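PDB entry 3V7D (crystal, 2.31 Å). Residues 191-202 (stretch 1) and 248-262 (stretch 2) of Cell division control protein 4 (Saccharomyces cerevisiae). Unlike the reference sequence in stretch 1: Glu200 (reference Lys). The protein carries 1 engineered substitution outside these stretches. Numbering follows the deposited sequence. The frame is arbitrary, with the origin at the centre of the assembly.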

# COMPACT_ATOMS: atom_id res chain seq x y z
N LYS B 191 -0.97 19.43 -21.56
CA LYS B 191 -2.04 20.41 -21.72
C LYS B 191 -1.75 21.43 -22.81
O LYS B 191 -2.66 22.12 -23.27
CB LYS B 191 -2.33 21.11 -20.39
CG LYS B 191 -2.81 20.16 -19.29
CD LYS B 191 -2.78 20.82 -17.91
CE LYS B 191 -1.42 21.46 -17.63
NZ LYS B 191 -0.30 20.49 -17.87
N LYS B 192 -0.48 21.53 -23.22
CA LYS B 192 -0.12 22.36 -24.37
C LYS B 192 -0.01 21.48 -25.62
O LYS B 192 0.05 21.98 -26.74
CB LYS B 192 1.20 23.09 -24.13
CG LYS B 192 1.19 24.04 -22.95
CD LYS B 192 2.50 24.80 -22.83
CE LYS B 192 2.45 25.83 -21.71
NZ LYS B 192 3.66 26.70 -21.70
N GLY B 193 0.03 20.17 -25.39
CA GLY B 193 0.12 19.21 -26.47
C GLY B 193 1.40 19.31 -27.28
O GLY B 193 1.40 19.08 -28.49
N CYS B 194 2.51 19.65 -26.62
CA CYS B 194 3.77 19.82 -27.34
C CYS B 194 4.99 19.51 -26.48
O CYS B 194 4.89 19.36 -25.27
CB CYS B 194 3.88 21.25 -27.87
SG CYS B 194 4.20 22.49 -26.58
N CYS B 195 6.14 19.42 -27.14
CA CYS B 195 7.41 19.32 -26.46
C CYS B 195 7.88 20.72 -26.07
O CYS B 195 7.83 21.64 -26.88
CB CYS B 195 8.45 18.65 -27.36
SG CYS B 195 10.10 18.56 -26.62
N THR B 196 8.33 20.88 -24.83
CA THR B 196 8.80 22.19 -24.38
C THR B 196 10.32 22.29 -24.36
O THR B 196 10.88 23.38 -24.55
CB THR B 196 8.24 22.55 -22.98
OG1 THR B 196 8.54 21.51 -22.05
CG2 THR B 196 6.73 22.75 -23.05
N HIS B 197 11.00 21.17 -24.13
CA HIS B 197 12.46 21.16 -24.07
C HIS B 197 13.05 19.91 -24.71
O HIS B 197 12.54 18.80 -24.53
CB HIS B 197 12.94 21.25 -22.62
CG HIS B 197 12.43 22.45 -21.88
ND1 HIS B 197 11.14 22.55 -21.42
CD2 HIS B 197 13.05 23.60 -21.52
CE1 HIS B 197 10.98 23.71 -20.81
NE2 HIS B 197 12.12 24.37 -20.85
N VAL B 198 14.13 20.09 -25.47
CA VAL B 198 14.91 18.96 -25.97
C VAL B 198 16.34 19.07 -25.46
O VAL B 198 17.08 19.96 -25.86
CB VAL B 198 14.92 18.92 -27.51
CG1 VAL B 198 15.74 17.73 -27.99
CG2 VAL B 198 13.51 18.85 -28.06
N PHE B 199 16.72 18.15 -24.57
CA PHE B 199 18.07 18.16 -24.00
C PHE B 199 18.98 17.16 -24.70
O PHE B 199 18.75 15.95 -24.65
CB PHE B 199 18.03 17.83 -22.50
CG PHE B 199 17.28 18.84 -21.68
CD1 PHE B 199 17.05 20.12 -22.15
CD2 PHE B 199 16.81 18.50 -20.42
CE1 PHE B 199 16.36 21.05 -21.39
CE2 PHE B 199 16.12 19.42 -19.65
CZ PHE B 199 15.89 20.69 -20.14
N GLU B 200 20.01 17.67 -25.36
CA GLU B 200 21.00 16.80 -25.99
C GLU B 200 22.23 16.72 -25.09
O GLU B 200 22.42 17.57 -24.22
CB GLU B 200 21.37 17.31 -27.39
CG GLU B 200 20.18 17.38 -28.34
CD GLU B 200 20.58 17.75 -29.77
OE1 GLU B 200 21.78 17.69 -30.09
OE2 GLU B 200 19.68 18.09 -30.56
N GLY B 201 23.05 15.70 -25.30
CA GLY B 201 24.23 15.51 -24.48
C GLY B 201 24.69 14.07 -24.46
O GLY B 201 25.89 13.79 -24.58
N HIS B 202 23.74 13.15 -24.30
CA HIS B 202 24.05 11.73 -24.36
C HIS B 202 24.62 11.36 -25.72
O HIS B 202 24.18 11.87 -26.75
CB HIS B 202 22.80 10.89 -24.07
CG HIS B 202 22.50 10.72 -22.61
ND1 HIS B 202 23.36 10.09 -21.75
CD2 HIS B 202 21.44 11.10 -21.87
CE1 HIS B 202 22.84 10.09 -20.53
NE2 HIS B 202 21.67 10.70 -20.58
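Stretch 2 (248-262) DYPLVFHTPEENPYF

Stretch 2 enters its pairing with stretch 1 through a cis peptide bond, between Tyr249 and Pro250, and from there two short strands far apart in sequence run parallel, their axes 4° apart and 4.7 Å at closest approach. Tyr249, just before the cis bond, is directed toward stretch 1 and lays one ring face over Thr196, whose CG2 lies 3.9 Å from the ring centroid and nearly on its normal; Cys194 SG reaches Tyr249 CD2 at 4.1 Å. Pro250 sets its CB 3.8 Å from Cys195 SG and 4.0 Å from Val198 CG2. Strand 251-253 then follows in extended conformation, with His197 opposite Leu251, Val198 opposite Val252 and Phe199 opposite Phe253; the spacing widens from 4.6 Å between His197 CA and Leu251 CA to 4.8 Å between Val198 CA and Val252 CA and 5.3 Å between Phe199 CA and Phe253 CA. Four backbone hydrogen bonds alternate in direction: Leu251 N to Thr196 O (2.8 Å), Val198 N to Leu251 O (3.0 Å), Phe253 N to Val198 O (3.0 Å) and Glu200 N to Phe253 O (3.3 Å). Val198 thus uses both its N and its O, while Val252 between the bonded residues uses neither toward stretch 1. Val198 and Val252 share one sheet face, Val198 CB lying 4.4 Å from Val252 CG1; His197, Leu251, Phe199 and Phe253 occupy the other. There Phe199 CE1 meets Phe253 CD1 at 3.7 Å, the rings oblique at 69°. After the strand, Pro256 begins a short 3-10 segment and packs CG against Gly201 CA at 3.8 Å, where a CB on Gly201 would come tightly against that same CG. The chain then returns through Asn259, which starts a type I turn to Phe262 and accepts the Tyr261 N hydrogen at OD1 (2.8 Å). Tyr261 closes over the aromatic face: His197 points its ring edge at the Tyr261 ring face, centroids 5.3 Å apart, and Phe199 CZ touches Tyr261 CB at 3.6 Å.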

# COMPACT_ATOMS: atom_id res chain seq x y z
N ASP B 248 8.89 29.61 -28.25
CA ASP B 248 9.36 29.04 -29.50
C ASP B 248 9.56 27.54 -29.31
O ASP B 248 10.59 26.99 -29.71
CB ASP B 248 10.67 29.70 -29.92
CG ASP B 248 11.45 30.26 -28.74
OD1 ASP B 248 10.81 30.76 -27.79
OD2 ASP B 248 12.70 30.20 -28.75
N TYR B 249 8.58 26.90 -28.68
CA TYR B 249 8.65 25.48 -28.35
C TYR B 249 8.86 24.61 -29.59
O TYR B 249 8.23 24.84 -30.63
CB TYR B 249 7.38 25.04 -27.61
CG TYR B 249 7.26 25.59 -26.21
CD1 TYR B 249 8.36 25.62 -25.36
CD2 TYR B 249 6.06 26.09 -25.74
CE1 TYR B 249 8.26 26.13 -24.08
CE2 TYR B 249 5.95 26.61 -24.46
CZ TYR B 249 7.05 26.62 -23.63
OH TYR B 249 6.95 27.13 -22.36
N PRO B 250 9.75 23.61 -29.49
CA PRO B 250 10.49 23.28 -28.27
C PRO B 250 11.76 24.10 -28.09
O PRO B 250 12.40 24.49 -29.07
CB PRO B 250 10.85 21.81 -28.48
CG PRO B 250 11.05 21.72 -29.96
CD PRO B 250 10.04 22.66 -30.58
N LEU B 251 12.12 24.36 -26.84
CA LEU B 251 13.40 24.97 -26.52
C LEU B 251 14.48 23.92 -26.67
O LEU B 251 14.62 23.03 -25.83
CB LEU B 251 13.40 25.51 -25.09
CG LEU B 251 12.95 26.95 -24.85
CD1 LEU B 251 11.51 27.17 -25.31
CD2 LEU B 251 13.11 27.32 -23.38
N VAL B 252 15.25 24.01 -27.75
CA VAL B 252 16.28 23.03 -28.03
C VAL B 252 17.63 23.46 -27.45
O VAL B 252 18.05 24.60 -27.61
CB VAL B 252 16.42 22.79 -29.55
CG1 VAL B 252 17.40 21.66 -29.83
CG2 VAL B 252 15.06 22.49 -30.17
N PHE B 253 18.30 22.53 -26.77
CA PHE B 253 19.61 22.79 -26.19
C PHE B 253 20.65 21.81 -26.73
O PHE B 253 20.80 20.71 -26.20
CB PHE B 253 19.56 22.71 -24.67
CG PHE B 253 18.71 23.77 -24.03
CD1 PHE B 253 17.34 23.59 -23.91
CD2 PHE B 253 19.27 24.94 -23.57
CE1 PHE B 253 16.55 24.57 -23.33
CE2 PHE B 253 18.49 25.92 -22.99
CZ PHE B 253 17.12 25.73 -22.87
N HIS B 254 21.36 22.23 -27.77
CA HIS B 254 22.32 21.37 -28.46
C HIS B 254 23.57 21.09 -27.64
O HIS B 254 24.26 20.09 -27.88
CB HIS B 254 22.71 21.99 -29.81
CG HIS B 254 21.57 22.19 -30.75
ND1 HIS B 254 21.07 21.18 -31.55
CD2 HIS B 254 20.81 23.28 -31.02
CE1 HIS B 254 20.07 21.64 -32.27
NE2 HIS B 254 19.89 22.92 -31.96
N THR B 255 23.88 21.95 -26.67
CA THR B 255 25.12 21.81 -25.92
C THR B 255 24.92 21.98 -24.41
O THR B 255 24.49 23.04 -23.96
CB THR B 255 26.21 22.79 -26.42
OG1 THR B 255 26.44 22.59 -27.82
CG2 THR B 255 27.50 22.57 -25.68
N PRO B 256 25.23 20.93 -23.64
CA PRO B 256 25.05 20.83 -22.18
C PRO B 256 25.60 22.01 -21.39
O PRO B 256 24.92 22.52 -20.50
CB PRO B 256 25.82 19.56 -21.82
CG PRO B 256 25.73 18.73 -23.04
CD PRO B 256 25.79 19.69 -24.20
N GLU B 257 26.83 22.43 -21.68
CA GLU B 257 27.45 23.54 -20.97
C GLU B 257 26.67 24.84 -21.14
O GLU B 257 26.70 25.72 -20.29
CB GLU B 257 28.90 23.73 -21.42
CG GLU B 257 29.81 22.63 -20.93
CD GLU B 257 29.74 22.46 -19.43
OE1 GLU B 257 29.84 23.47 -18.71
OE2 GLU B 257 29.58 21.30 -18.96
N GLU B 258 25.95 24.94 -22.25
CA GLU B 258 25.15 26.12 -22.55
C GLU B 258 23.68 25.82 -22.28
O GLU B 258 22.79 26.51 -22.79
CB GLU B 258 25.39 26.56 -23.99
CG GLU B 258 26.86 26.89 -24.27
CD GLU B 258 27.20 26.98 -25.74
OE1 GLU B 258 26.34 27.45 -26.53
OE2 GLU B 258 28.32 26.59 -26.12
N ASN B 259 23.45 24.79 -21.48
CA ASN B 259 22.11 24.41 -21.04
C ASN B 259 21.98 24.68 -19.54
O ASN B 259 22.57 23.98 -18.73
CB ASN B 259 21.89 22.92 -21.32
CG ASN B 259 20.48 22.46 -21.00
OD1 ASN B 259 19.71 23.14 -20.32
ND2 ASN B 259 20.13 21.28 -21.50
N PRO B 260 21.20 25.71 -19.18
CA PRO B 260 21.05 26.09 -17.77
C PRO B 260 20.31 25.03 -16.95
O PRO B 260 20.28 25.11 -15.73
CB PRO B 260 20.23 27.39 -17.84
CG PRO B 260 19.49 27.29 -19.13
CD PRO B 260 20.39 26.55 -20.08
N TYR B 261 19.73 24.05 -17.63
CA TYR B 261 19.05 22.96 -16.95
C TYR B 261 19.97 21.75 -16.81
O TYR B 261 19.60 20.74 -16.22
CB TYR B 261 17.76 22.57 -17.68
CG TYR B 261 16.78 23.70 -17.82
CD1 TYR B 261 16.11 24.21 -16.72
CD2 TYR B 261 16.52 24.26 -19.07
CE1 TYR B 261 15.20 25.25 -16.85
CE2 TYR B 261 15.62 25.30 -19.21
CZ TYR B 261 14.96 25.80 -18.10
OH TYR B 261 14.07 26.83 -18.24
N PHE B 262 21.18 21.86 -17.35
CA PHE B 262 22.15 20.78 -17.26
C PHE B 262 22.94 20.87 -15.96
O PHE B 262 23.38 21.95 -15.56
CB PHE B 262 23.08 20.79 -18.48
CG PHE B 262 24.21 19.80 -18.40
CD1 PHE B 262 23.96 18.45 -18.48
CD2 PHE B 262 25.52 20.24 -18.27
CE1 PHE B 262 25.00 17.53 -18.41
CE2 PHE B 262 26.56 19.33 -18.21
CZ PHE B 262 26.30 17.98 -18.28